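Local coordinates for protein alpha-1,2-mannosidase (Bacteroides thetaiotaomicron, PDB 2WW2) that hydrolyses alpha-mannosides as an inverting, calcium-dependent mannosidase of glycoside hydrolase family 92, in a bacterium of the human gut, at residues A[389-394]-A[647-652]; A[331-335]-A[383-387]; A[452-456]-A[526-530]. The contacts are given in a common frame with arbitrary orientation. Numbering follows the deposited sequence.

Interaction 1: residues A[389-394]-A[647-652]; sequences VDAWMK and PGMPEY
In the catalytic domain, whose six-hairpin clan has an (alpha/alpha)6 barrel, the last turn of helix 383-393 meets an irregular loop that leads into strand 651-654 of a small sheet. The CA atoms of Asp390 and Gly648 lie 3.7 Å apart, those of Lys394 and Pro650 6.1 Å. Pro647, in a polyproline-like conformation (phi/psi -58/143), sets its CA 3.4 Å from Asp390 OD1. Gly648 takes a positive phi (105/-21), at which a CB would collide with the preceding carbonyl, and its bare CA fits 4.1 Å from Val389 CG1. Gly648 N donates a 2.8 Å hydrogen bond to Asp390 OD1, so Asp390, with chi1 t, anchors the loop backbone, while Gly648 O comes within 3.5 Å of Met393 CG. Beyond Met649, which points away, Pro650 centres an inverse gamma turn, with Glu651 N 2.7 Å from Met649 O. The ring leans on the helix end, Pro650 CG 3.7 Å from Met393 O and Pro650 CB 4.0 Å from Lys394 CG. Lys394 NZ donates to Tyr652 OH at 2.9 Å, though the hydroxyl is less certainly placed; the extended lysine also forms a 3.0 Å salt bridge from NZ to Asp390 OD2, one helical turn back. Helix 338-345 packs against Asp390, Pro647 and Tyr652, helix 444-465 against Val389, Met393 and Pro650, and strand 651-654 carries on between strands 642-643 and 700-702.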
ATOM      1  N   VAL A 389      32.690 -25.330  -3.360  1.00  7.54           N
ATOM      2  CA  VAL A 389      32.164 -26.355  -4.285  1.00  7.11           C
ATOM      3  C   VAL A 389      31.932 -25.790  -5.694  1.00  7.46           C
ATOM      4  O   VAL A 389      32.230 -26.442  -6.708  1.00  6.79           O
ATOM      5  CB  VAL A 389      30.879 -26.976  -3.732  1.00  7.33           C
ATOM      6  CG1 VAL A 389      30.255 -27.915  -4.779  1.00  6.79           C
ATOM      7  CG2 VAL A 389      31.204 -27.728  -2.412  1.00  4.77           C
ATOM      8  N   ASP A 390      31.413 -24.571  -5.763  1.00  7.22           N
ATOM      9  CA  ASP A 390      31.219 -23.950  -7.070  1.00  7.57           C
ATOM     10  C   ASP A 390      32.557 -23.900  -7.813  1.00  8.24           C
ATOM     11  O   ASP A 390      32.638 -24.243  -9.018  1.00  8.01           O
ATOM     12  CB  ASP A 390      30.607 -22.546  -6.945  1.00  8.03           C
ATOM     13  CG  ASP A 390      30.287 -21.932  -8.302  1.00  9.37           C
ATOM     14  OD1 ASP A 390      29.463 -22.527  -9.046  1.00 10.16           O
ATOM     15  OD2 ASP A 390      30.867 -20.868  -8.637  1.00 10.32           O
ATOM     16  N   ALA A 391      33.614 -23.491  -7.102  1.00  7.71           N
ATOM     17  CA  ALA A 391      34.948 -23.412  -7.710  1.00  7.71           C
ATOM     18  C   ALA A 391      35.420 -24.795  -8.119  1.00  7.73           C
ATOM     19  O   ALA A 391      35.889 -24.994  -9.239  1.00  7.91           O
ATOM     20  CB  ALA A 391      35.946 -22.775  -6.752  1.00  7.35           C
ATOM     21  N   TRP A 392      35.256 -25.760  -7.223  1.00  7.44           N
ATOM     22  CA  TRP A 392      35.736 -27.115  -7.481  1.00  8.18           C
ATOM     23  C   TRP A 392      35.106 -27.688  -8.749  1.00  8.80           C
ATOM     24  O   TRP A 392      35.787 -28.349  -9.548  1.00  9.32           O
ATOM     25  CB  TRP A 392      35.418 -28.008  -6.285  1.00  7.63           C
ATOM     26  CG  TRP A 392      36.114 -29.341  -6.318  1.00  8.61           C
ATOM     27  CD1 TRP A 392      35.650 -30.493  -6.879  1.00  9.90           C
ATOM     28  CD2 TRP A 392      37.396 -29.656  -5.759  1.00  8.67           C
ATOM     29  NE1 TRP A 392      36.559 -31.510  -6.700  1.00  8.55           N
ATOM     30  CE2 TRP A 392      37.638 -31.021  -6.011  1.00 11.02           C
ATOM     31  CE3 TRP A 392      38.355 -28.919  -5.060  1.00  9.34           C
ATOM     32  CZ2 TRP A 392      38.821 -31.662  -5.611  1.00 10.50           C
ATOM     33  CZ3 TRP A 392      39.527 -29.556  -4.655  1.00  9.17           C
ATOM     34  CH2 TRP A 392      39.743 -30.913  -4.927  1.00  9.35           C
ATOM     35  N   MET A 393      33.809 -27.441  -8.930  1.00  9.17           N
ATOM     36  CA  MET A 393      33.096 -28.051 -10.051  1.00 10.44           C
ATOM     37  C   MET A 393      33.437 -27.368 -11.363  1.00 10.57           C
ATOM     38  O   MET A 393      33.066 -27.847 -12.431  1.00 11.53           O
ATOM     39  CB  MET A 393      31.593 -28.033  -9.817  1.00 10.24           C
ATOM     40  CG  MET A 393      31.176 -28.829  -8.594  1.00 10.97           C
ATOM     41  SD  MET A 393      31.827 -30.511  -8.610  1.00 15.02           S
ATOM     42  CE  MET A 393      31.411 -31.015  -6.962  1.00 13.41           C
ATOM     43  N   LYS A 394      34.145 -26.245 -11.266  1.00 10.57           N
ATOM     44  CA  LYS A 394      34.593 -25.495 -12.415  1.00  9.75           C
ATOM     45  C   LYS A 394      36.087 -25.694 -12.636  1.00 10.71           C
ATOM     46  O   LYS A 394      36.704 -24.974 -13.432  1.00 10.77           O
ATOM     47  CB  LYS A 394      34.290 -24.000 -12.215  1.00  9.51           C
ATOM     48  CG  LYS A 394      32.817 -23.696 -12.284  1.00  8.05           C
ATOM     49  CD  LYS A 394      32.485 -22.277 -11.832  1.00  7.54           C
ATOM     50  CE  LYS A 394      30.989 -21.998 -12.049  1.00  7.29           C
ATOM     51  NZ  LYS A 394      30.657 -20.607 -11.631  1.00  7.61           N
ATOM     52  N   PRO A 647      24.995 -21.835  -7.798  1.00  7.94           N
ATOM     53  CA  PRO A 647      26.425 -22.079  -7.676  1.00  7.51           C
ATOM     54  C   PRO A 647      26.627 -23.468  -7.115  1.00  7.68           C
ATOM     55  O   PRO A 647      25.849 -23.919  -6.250  1.00  8.22           O
ATOM     56  CB  PRO A 647      26.902 -20.987  -6.695  1.00  6.89           C
ATOM     57  CG  PRO A 647      25.917 -19.818  -6.967  1.00  6.94           C
ATOM     58  CD  PRO A 647      24.579 -20.566  -7.171  1.00  7.67           C
ATOM     59  N   GLY A 648      27.652 -24.153  -7.601  1.00  7.57           N
ATOM     60  CA  GLY A 648      27.864 -25.547  -7.207  1.00  7.12           C
ATOM     61  C   GLY A 648      27.450 -26.434  -8.364  1.00  7.57           C
ATOM     62  O   GLY A 648      27.872 -27.575  -8.459  1.00  7.53           O
ATOM     63  N   MET A 649      26.622 -25.890  -9.249  1.00  8.02           N
ATOM     64  CA  MET A 649      26.320 -26.535 -10.533  1.00  8.92           C
ATOM     65  C   MET A 649      26.927 -25.658 -11.621  1.00  8.79           C
ATOM     66  O   MET A 649      26.541 -24.498 -11.758  1.00  9.37           O
ATOM     67  CB  MET A 649      24.805 -26.643 -10.748  1.00  9.50           C
ATOM     68  CG  MET A 649      24.375 -27.226 -12.095  1.00  9.36           C
ATOM     69  SD  MET A 649      24.967 -28.905 -12.409  1.00 12.96           S
ATOM     70  CE  MET A 649      24.531 -29.771 -10.895  1.00 10.36           C
ATOM     71  N   PRO A 650      27.874 -26.203 -12.401  1.00  9.04           N
ATOM     72  CA  PRO A 650      28.604 -25.337 -13.336  1.00  9.51           C
ATOM     73  C   PRO A 650      27.789 -25.013 -14.604  1.00 10.44           C
ATOM     74  O   PRO A 650      28.144 -25.444 -15.711  1.00 11.20           O
ATOM     75  CB  PRO A 650      29.886 -26.139 -13.636  1.00  9.52           C
ATOM     76  CG  PRO A 650      29.495 -27.595 -13.410  1.00  9.03           C
ATOM     77  CD  PRO A 650      28.491 -27.539 -12.257  1.00  8.79           C
ATOM     78  N   GLU A 651      26.708 -24.251 -14.421  1.00 10.39           N
ATOM     79  CA  GLU A 651      25.738 -23.914 -15.481  1.00 11.53           C
ATOM     80  C   GLU A 651      25.358 -22.468 -15.276  1.00 10.71           C
ATOM     81  O   GLU A 651      25.240 -22.025 -14.130  1.00 10.72           O
ATOM     82  CB  GLU A 651      24.405 -24.665 -15.271  1.00 11.14           C
ATOM     83  CG  GLU A 651      24.285 -25.980 -15.925  1.00 15.41           C
ATOM     84  CD  GLU A 651      22.997 -26.682 -15.582  1.00 14.51           C
ATOM     85  OE1 GLU A 651      22.085 -26.121 -14.904  1.00 13.59           O
ATOM     86  OE2 GLU A 651      22.907 -27.838 -15.988  1.00 20.34           O
ATOM     87  N   TYR A 652      25.066 -21.762 -16.366  1.00  9.83           N
ATOM     88  CA  TYR A 652      24.535 -20.410 -16.265  1.00  9.62           C
ATOM     89  C   TYR A 652      23.253 -20.325 -17.084  1.00  9.44           C
ATOM     90  O   TYR A 652      23.273 -20.609 -18.291  1.00  9.36           O
ATOM     91  CB  TYR A 652      25.570 -19.398 -16.809  1.00  9.55           C
ATOM     92  CG  TYR A 652      26.939 -19.496 -16.168  1.00 10.59           C
ATOM     93  CD1 TYR A 652      27.302 -18.646 -15.127  1.00 10.70           C
ATOM     94  CD2 TYR A 652      27.865 -20.449 -16.597  1.00 10.16           C
ATOM     95  CE1 TYR A 652      28.544 -18.720 -14.544  1.00 10.50           C
ATOM     96  CE2 TYR A 652      29.105 -20.538 -16.013  1.00 11.70           C
ATOM     97  CZ  TYR A 652      29.441 -19.664 -14.987  1.00 10.09           C
ATOM     98  OH  TYR A 652      30.675 -19.759 -14.403  1.00 10.83           O
TER

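Interaction 2: residues A[331-335]-A[383-387]; sequences FWDTF and NSVSL
A buried side-chain contact built on two phenylalanines and a leucine, with a water bridge at one edge, joins two helical segments of the catalytic domain, whose family belongs to the six-hairpin glycosidase clan with its (alpha/alpha)6 barrel: the short helix 331-334, directly after strand 326-330, lies against the N-terminal part of helix 383-393. The segments run in register, with CA atoms 5.7 Å apart at Phe331 and Asn383 and 6.0 Å apart at Phe335 and Leu387. Phe331 (chi1 m) and Phe335 (chi1 88°) both point toward the second helix. A CH-pi contact places Leu387 CD2 over the Phe331 ring, 3.7 Å from its centroid, and Phe331 CD2 lies 3.6 Å from Ser384 CA. The other leucine methyl, Leu387 CD1, meets Phe335 CB at 3.6 Å, so Leu387 bridges the two phenylalanines. Val353 and Ile357 of helix 347-364 cover Leu387. Ser386 (chi1 t) hydrogen-bonds Tyr453 of helix 444-465; a water joins Ser386 OG, at 2.9 Å, to Phe335 O, to which the water donates at 2.8 Å.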
ATOM      1  N   PHE A 331      29.639 -14.064   2.839  1.00  8.48           N
ATOM      2  CA  PHE A 331      29.366 -15.070   1.832  1.00  8.93           C
ATOM      3  C   PHE A 331      27.868 -15.239   1.578  1.00  8.44           C
ATOM      4  O   PHE A 331      27.484 -15.599   0.480  1.00  8.19           O
ATOM      5  CB  PHE A 331      29.982 -16.411   2.210  1.00  8.08           C
ATOM      6  CG  PHE A 331      31.492 -16.412   2.244  1.00  7.58           C
ATOM      7  CD1 PHE A 331      32.234 -15.517   1.470  1.00  8.40           C
ATOM      8  CD2 PHE A 331      32.171 -17.356   3.016  1.00  8.51           C
ATOM      9  CE1 PHE A 331      33.618 -15.535   1.501  1.00  8.67           C
ATOM     10  CE2 PHE A 331      33.590 -17.393   3.040  1.00  9.26           C
ATOM     11  CZ  PHE A 331      34.299 -16.482   2.290  1.00  7.60           C
ATOM     12  N   TRP A 332      27.037 -14.985   2.593  1.00  8.82           N
ATOM     13  CA  TRP A 332      25.586 -15.066   2.439  1.00  9.44           C
ATOM     14  C   TRP A 332      25.150 -14.210   1.263  1.00  9.89           C
ATOM     15  O   TRP A 332      24.207 -14.529   0.532  1.00 10.27           O
ATOM     16  CB  TRP A 332      24.863 -14.602   3.717  1.00  9.30           C
ATOM     17  CG  TRP A 332      23.377 -14.668   3.584  1.00  9.72           C
ATOM     18  CD1 TRP A 332      22.591 -15.796   3.591  1.00  8.44           C
ATOM     19  CD2 TRP A 332      22.493 -13.565   3.381  1.00 10.19           C
ATOM     20  NE1 TRP A 332      21.266 -15.452   3.437  1.00  8.83           N
ATOM     21  CE2 TRP A 332      21.177 -14.088   3.304  1.00 10.79           C
ATOM     22  CE3 TRP A 332      22.684 -12.179   3.265  1.00 12.75           C
ATOM     23  CZ2 TRP A 332      20.053 -13.269   3.111  1.00 12.52           C
ATOM     24  CZ3 TRP A 332      21.569 -11.366   3.068  1.00 13.54           C
ATOM     25  CH2 TRP A 332      20.270 -11.912   2.994  1.00 14.27           C
ATOM     26  N   ASP A 333      25.851 -13.112   1.065  1.00 10.17           N
ATOM     27  CA  ASP A 333      25.574 -12.236  -0.083  0.50  9.92           C
ATOM     28  C   ASP A 333      26.376 -12.649  -1.309  1.00 10.26           C
ATOM     29  O   ASP A 333      25.832 -12.785  -2.428  1.00 10.60           O
ATOM     30  CB  ASP A 333      25.936 -10.785   0.234  0.50 10.23           C
ATOM     31  CG  ASP A 333      24.787 -10.015   0.851  0.50  9.91           C
ATOM     32  OD1 ASP A 333      23.653 -10.066   0.323  0.50 12.27           O
ATOM     33  OD2 ASP A 333      25.031  -9.342   1.853  0.50 10.73           O
ATOM     34  N   THR A 334      27.675 -12.826  -1.119  1.00  8.95           N
ATOM     35  CA  THR A 334      28.587 -12.905  -2.272  1.00  8.97           C
ATOM     36  C   THR A 334      28.678 -14.285  -2.961  1.00  8.24           C
ATOM     37  O   THR A 334      29.237 -14.381  -4.034  1.00  7.85           O
ATOM     38  CB  THR A 334      30.000 -12.397  -1.900  1.00  8.59           C
ATOM     39  OG1 THR A 334      30.552 -13.237  -0.870  1.00  8.72           O
ATOM     40  CG2 THR A 334      29.929 -10.933  -1.412  1.00  8.64           C
ATOM     41  N   PHE A 335      28.131 -15.347  -2.363  1.00  8.62           N
ATOM     42  CA  PHE A 335      28.177 -16.657  -3.042  1.00  8.57           C
ATOM     43  C   PHE A 335      27.301 -16.670  -4.296  1.00  8.91           C
ATOM     44  O   PHE A 335      27.524 -17.466  -5.205  1.00  9.27           O
ATOM     45  CB  PHE A 335      27.740 -17.801  -2.109  1.00  8.45           C
ATOM     46  CG  PHE A 335      26.237 -18.063  -2.103  1.00  9.32           C
ATOM     47  CD1 PHE A 335      25.644 -18.830  -3.097  1.00  9.80           C
ATOM     48  CD2 PHE A 335      25.432 -17.592  -1.064  1.00 10.84           C
ATOM     49  CE1 PHE A 335      24.258 -19.089  -3.080  1.00  9.90           C
ATOM     50  CE2 PHE A 335      24.050 -17.864  -1.036  1.00 11.18           C
ATOM     51  CZ  PHE A 335      23.471 -18.597  -2.055  1.00 11.62           C
ATOM     52  N   ASN A 383      27.307 -20.694   3.397  1.00  9.17           N
ATOM     53  CA  ASN A 383      27.669 -20.464   2.018  1.00  9.12           C
ATOM     54  C   ASN A 383      29.174 -20.448   1.734  1.00  9.22           C
ATOM     55  O   ASN A 383      29.593 -20.433   0.568  1.00  9.48           O
ATOM     56  CB  ASN A 383      26.934 -19.236   1.482  1.00  9.56           C
ATOM     57  CG  ASN A 383      25.431 -19.417   1.554  1.00  9.49           C
ATOM     58  OD1 ASN A 383      24.721 -18.668   2.252  1.00 12.37           O
ATOM     59  ND2 ASN A 383      24.940 -20.445   0.879  1.00  5.15           N
ATOM     60  N   SER A 384      29.982 -20.487   2.789  1.00  8.50           N
ATOM     61  CA  SER A 384      31.390 -20.816   2.628  1.00  8.46           C
ATOM     62  C   SER A 384      31.519 -22.082   1.752  1.00  8.27           C
ATOM     63  O   SER A 384      32.424 -22.206   0.910  1.00  7.39           O
ATOM     64  CB  SER A 384      32.028 -21.087   3.990  1.00  7.79           C
ATOM     65  OG  SER A 384      31.285 -22.075   4.706  1.00 10.14           O
ATOM     66  N   VAL A 385      30.627 -23.036   1.993  1.00  8.08           N
ATOM     67  CA  VAL A 385      30.650 -24.297   1.258  1.00  8.18           C
ATOM     68  C   VAL A 385      30.422 -24.059  -0.233  1.00  8.52           C
ATOM     69  O   VAL A 385      31.071 -24.658  -1.102  1.00  9.21           O
ATOM     70  CB  VAL A 385      29.569 -25.240   1.818  1.00  8.23           C
ATOM     71  CG1 VAL A 385      29.454 -26.477   0.963  1.00  9.45           C
ATOM     72  CG2 VAL A 385      29.916 -25.591   3.297  1.00  7.97           C
ATOM     73  N   SER A 386      29.512 -23.157  -0.537  1.00  8.74           N
ATOM     74  CA  SER A 386      29.206 -22.858  -1.931  1.00  8.67           C
ATOM     75  C   SER A 386      30.435 -22.333  -2.685  1.00  8.79           C
ATOM     76  O   SER A 386      30.708 -22.755  -3.811  1.00  8.43           O
ATOM     77  CB  SER A 386      28.056 -21.843  -2.021  1.00  8.95           C
ATOM     78  OG  SER A 386      27.871 -21.441  -3.375  1.00 10.00           O
ATOM     79  N   LEU A 387      31.182 -21.415  -2.079  1.00  8.60           N
ATOM     80  CA  LEU A 387      32.393 -20.900  -2.737  1.00  8.36           C
ATOM     81  C   LEU A 387      33.370 -22.023  -3.063  1.00  8.28           C
ATOM     82  O   LEU A 387      33.936 -22.081  -4.152  1.00  7.72           O
ATOM     83  CB  LEU A 387      33.117 -19.897  -1.839  1.00  8.63           C
ATOM     84  CG  LEU A 387      32.704 -18.431  -2.011  1.00  8.99           C
ATOM     85  CD1 LEU A 387      31.238 -18.235  -1.588  1.00  5.53           C
ATOM     86  CD2 LEU A 387      33.650 -17.554  -1.167  1.00 11.06           C
TER
HETATM   87  O   HOH W   1      29.429 -19.471  -4.837  1.00  7.01           O

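Interaction 3: residues A[452-456]-A[526-530]; sequences AYADW and VFHDP
On one face of helix 444-465, in the catalytic domain of six-hairpin, (alpha/alpha)6-barrel type, Ala452, Tyr453 and Trp456 cradle the turn 526-529. It is a type I beta turn from Val526 to Asp529, closed by Asp529 N to Val526 O at 3.2 Å. The nearest CA atoms, of Tyr453 and His528, are 6.5 Å apart. Ala452 points its methyl toward the turn, CB 4.4 Å from His528 CE1. Tyr453 follows (chi1 t), its CA over the face of the His528 ring, 4.2 Å from the centroid in a CH-pi contact. Its own ring receives the edge of Phe527 in a T-shaped pair, centroids 4.9 Å apart and planes at 69°, with Tyr453 CD1 3.6 Å from Phe527 CE1. One turn on, Trp456 N is hydrogen-bonded to Ala452 O at 3.0 Å, and the tryptophan (chi1 t) turns the face of its five-membered ring to His528 CB, 3.8 Å from the centroid. His528 (chi1 p) thus slots its ring among all three residues, CD2 3.6 Å from Trp456 CB; no hydrogen bond crosses between the segments, and the contact is ring packing and CH-pi. The imidazole NE2 is hydrogen-bonded to the Ala478 carbonyl, and Trp456 NE1 to the Tyr733 hydroxyl. The contact joins the middle of helix 444-465 to the turn before helix 530-537, which Asp529 N-caps, and helix 468-475 packs against Trp456.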
ATOM      1  N   ALA A 452      19.626 -26.519   3.452  1.00  7.60           N
ATOM      2  CA  ALA A 452      19.300 -27.561   2.466  1.00  8.39           C
ATOM      3  C   ALA A 452      20.172 -27.377   1.208  1.00  8.48           C
ATOM      4  O   ALA A 452      20.645 -28.340   0.601  1.00  8.48           O
ATOM      5  CB  ALA A 452      17.816 -27.517   2.112  1.00  7.63           C
ATOM      6  N   TYR A 453      20.396 -26.124   0.836  1.00  8.71           N
ATOM      7  CA  TYR A 453      21.286 -25.800  -0.283  1.00  8.88           C
ATOM      8  C   TYR A 453      22.755 -26.162   0.003  1.00  9.29           C
ATOM      9  O   TYR A 453      23.448 -26.765  -0.847  1.00  9.71           O
ATOM     10  CB  TYR A 453      21.175 -24.305  -0.625  1.00  8.83           C
ATOM     11  CG  TYR A 453      22.277 -23.831  -1.571  1.00  8.95           C
ATOM     12  CD1 TYR A 453      22.346 -24.292  -2.877  1.00  8.95           C
ATOM     13  CD2 TYR A 453      23.255 -22.923  -1.137  1.00  7.23           C
ATOM     14  CE1 TYR A 453      23.353 -23.857  -3.740  1.00  9.05           C
ATOM     15  CE2 TYR A 453      24.260 -22.496  -1.983  1.00  7.43           C
ATOM     16  CZ  TYR A 453      24.300 -22.956  -3.282  1.00  7.92           C
ATOM     17  OH  TYR A 453      25.301 -22.545  -4.116  1.00  8.66           O
ATOM     18  N   ALA A 454      23.243 -25.788   1.181  1.00  8.55           N
ATOM     19  CA  ALA A 454      24.628 -26.091   1.525  1.00  8.45           C
ATOM     20  C   ALA A 454      24.812 -27.606   1.585  1.00  8.39           C
ATOM     21  O   ALA A 454      25.849 -28.133   1.193  1.00  8.27           O
ATOM     22  CB  ALA A 454      25.011 -25.457   2.881  1.00  8.08           C
ATOM     23  N   ASP A 455      23.806 -28.308   2.085  1.00  7.25           N
ATOM     24  CA  ASP A 455      23.912 -29.754   2.155  1.00  7.97           C
ATOM     25  C   ASP A 455      23.935 -30.369   0.750  1.00  7.71           C
ATOM     26  O   ASP A 455      24.659 -31.340   0.495  1.00  7.79           O
ATOM     27  CB  ASP A 455      22.776 -30.333   3.007  1.00  7.83           C
ATOM     28  CG  ASP A 455      22.938 -30.002   4.479  1.00 10.80           C
ATOM     29  OD1 ASP A 455      24.105 -29.793   4.912  1.00 13.21           O
ATOM     30  OD2 ASP A 455      21.917 -29.969   5.212  1.00 13.18           O
ATOM     31  N   TRP A 456      23.134 -29.822  -0.159  1.00  7.23           N
ATOM     32  CA  TRP A 456      23.220 -30.247  -1.564  1.00  7.38           C
ATOM     33  C   TRP A 456      24.654 -30.009  -2.093  1.00  7.10           C
ATOM     34  O   TRP A 456      25.238 -30.885  -2.747  1.00  6.62           O
ATOM     35  CB  TRP A 456      22.148 -29.535  -2.415  1.00  7.09           C
ATOM     36  CG  TRP A 456      22.305 -29.771  -3.882  1.00  8.25           C
ATOM     37  CD1 TRP A 456      21.760 -30.788  -4.622  1.00  7.08           C
ATOM     38  CD2 TRP A 456      23.074 -28.980  -4.789  1.00  7.97           C
ATOM     39  NE1 TRP A 456      22.148 -30.677  -5.943  1.00  8.43           N
ATOM     40  CE2 TRP A 456      22.947 -29.567  -6.071  1.00  8.36           C
ATOM     41  CE3 TRP A 456      23.840 -27.818  -4.648  1.00  8.19           C
ATOM     42  CZ2 TRP A 456      23.574 -29.042  -7.197  1.00  7.01           C
ATOM     43  CZ3 TRP A 456      24.459 -27.293  -5.769  1.00  8.07           C
ATOM     44  CH2 TRP A 456      24.332 -27.912  -7.027  1.00 10.16           C
ATOM     45  N   VAL A 526      15.056 -22.006  -3.481  1.00 10.64           N
ATOM     46  CA  VAL A 526      15.317 -23.413  -3.772  1.00 11.58           C
ATOM     47  C   VAL A 526      16.026 -23.477  -5.126  1.00 11.77           C
ATOM     48  O   VAL A 526      15.509 -24.025  -6.089  1.00 13.12           O
ATOM     49  CB  VAL A 526      14.004 -24.238  -3.814  1.00 11.25           C
ATOM     50  CG1 VAL A 526      14.300 -25.756  -3.830  1.00 10.58           C
ATOM     51  CG2 VAL A 526      13.127 -23.895  -2.602  1.00 11.13           C
ATOM     52  N   PHE A 527      17.212 -22.908  -5.208  1.00 11.58           N
ATOM     53  CA  PHE A 527      17.855 -22.827  -6.512  1.00 11.65           C
ATOM     54  C   PHE A 527      18.556 -24.110  -6.949  1.00 10.56           C
ATOM     55  O   PHE A 527      18.903 -24.236  -8.105  1.00  9.85           O
ATOM     56  CB  PHE A 527      18.784 -21.613  -6.616  1.00 13.23           C
ATOM     57  CG  PHE A 527      19.216 -21.070  -5.298  1.00 14.29           C
ATOM     58  CD1 PHE A 527      20.360 -21.557  -4.685  1.00 17.41           C
ATOM     59  CD2 PHE A 527      18.484 -20.080  -4.675  1.00 17.02           C
ATOM     60  CE1 PHE A 527      20.763 -21.058  -3.465  1.00 17.27           C
ATOM     61  CE2 PHE A 527      18.887 -19.568  -3.429  1.00 18.67           C
ATOM     62  CZ  PHE A 527      20.030 -20.066  -2.840  1.00 15.04           C
ATOM     63  N   HIS A 528      18.752 -25.050  -6.029  1.00  9.83           N
ATOM     64  CA  HIS A 528      19.255 -26.372  -6.401  1.00  9.82           C
ATOM     65  C   HIS A 528      18.134 -27.302  -6.892  1.00  9.59           C
ATOM     66  O   HIS A 528      18.398 -28.420  -7.370  1.00  8.90           O
ATOM     67  CB  HIS A 528      20.027 -27.012  -5.238  1.00  9.60           C
ATOM     68  CG  HIS A 528      19.199 -27.255  -4.012  1.00 10.03           C
ATOM     69  ND1 HIS A 528      18.666 -26.234  -3.251  1.00  9.68           N
ATOM     70  CD2 HIS A 528      18.839 -28.411  -3.398  1.00  9.29           C
ATOM     71  CE1 HIS A 528      18.001 -26.749  -2.230  1.00 10.45           C
ATOM     72  NE2 HIS A 528      18.082 -28.071  -2.300  1.00  9.94           N
ATOM     73  N   ASP A 529      16.884 -26.847  -6.807  1.00  9.36           N
ATOM     74  CA  ASP A 529      15.765 -27.712  -7.203  1.00  9.13           C
ATOM     75  C   ASP A 529      14.506 -26.954  -7.670  1.00  9.54           C
ATOM     76  O   ASP A 529      13.432 -27.126  -7.106  1.00  9.67           O
ATOM     77  CB  ASP A 529      15.408 -28.652  -6.040  1.00  9.10           C
ATOM     78  CG  ASP A 529      14.689 -29.912  -6.501  1.00 10.06           C
ATOM     79  OD1 ASP A 529      14.495 -30.089  -7.733  1.00  7.51           O
ATOM     80  OD2 ASP A 529      14.326 -30.737  -5.629  1.00 11.15           O
ATOM     81  N   PRO A 530      14.631 -26.114  -8.708  1.00  9.22           N
ATOM     82  CA  PRO A 530      13.430 -25.439  -9.197  1.00  9.75           C
ATOM     83  C   PRO A 530      12.306 -26.424  -9.570  1.00  9.94           C
ATOM     84  O   PRO A 530      11.139 -26.123  -9.347  1.00  9.75           O
ATOM     85  CB  PRO A 530      13.931 -24.689 -10.434  1.00  9.62           C
ATOM     86  CG  PRO A 530      15.394 -24.421 -10.136  1.00 10.18           C
ATOM     87  CD  PRO A 530      15.846 -25.691  -9.421  1.00  9.64           C
TER

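How the interactions relate
From the N terminus, interaction 2 comes first, closing a loop of 47 residues between 331-335 and 383-387. It closes before interaction 1 opens, and helix 383-393 runs straight on into that contact, whose partner 647-652 lies 252 residues further along. Interaction 3, between 452-456 and 526-530, is nested inside interaction 1 and hence also in series with interaction 2. The three meet around Tyr453: its OH is 2.6 Å from Pro647 O and 2.9 Å from Ser386 OG, both probable hydrogen bonds, and its ring lies beside Phe335. Together they tie helices 331-334, 383-393 and 444-465 and two distant loops into one buried cluster of the catalytic domain.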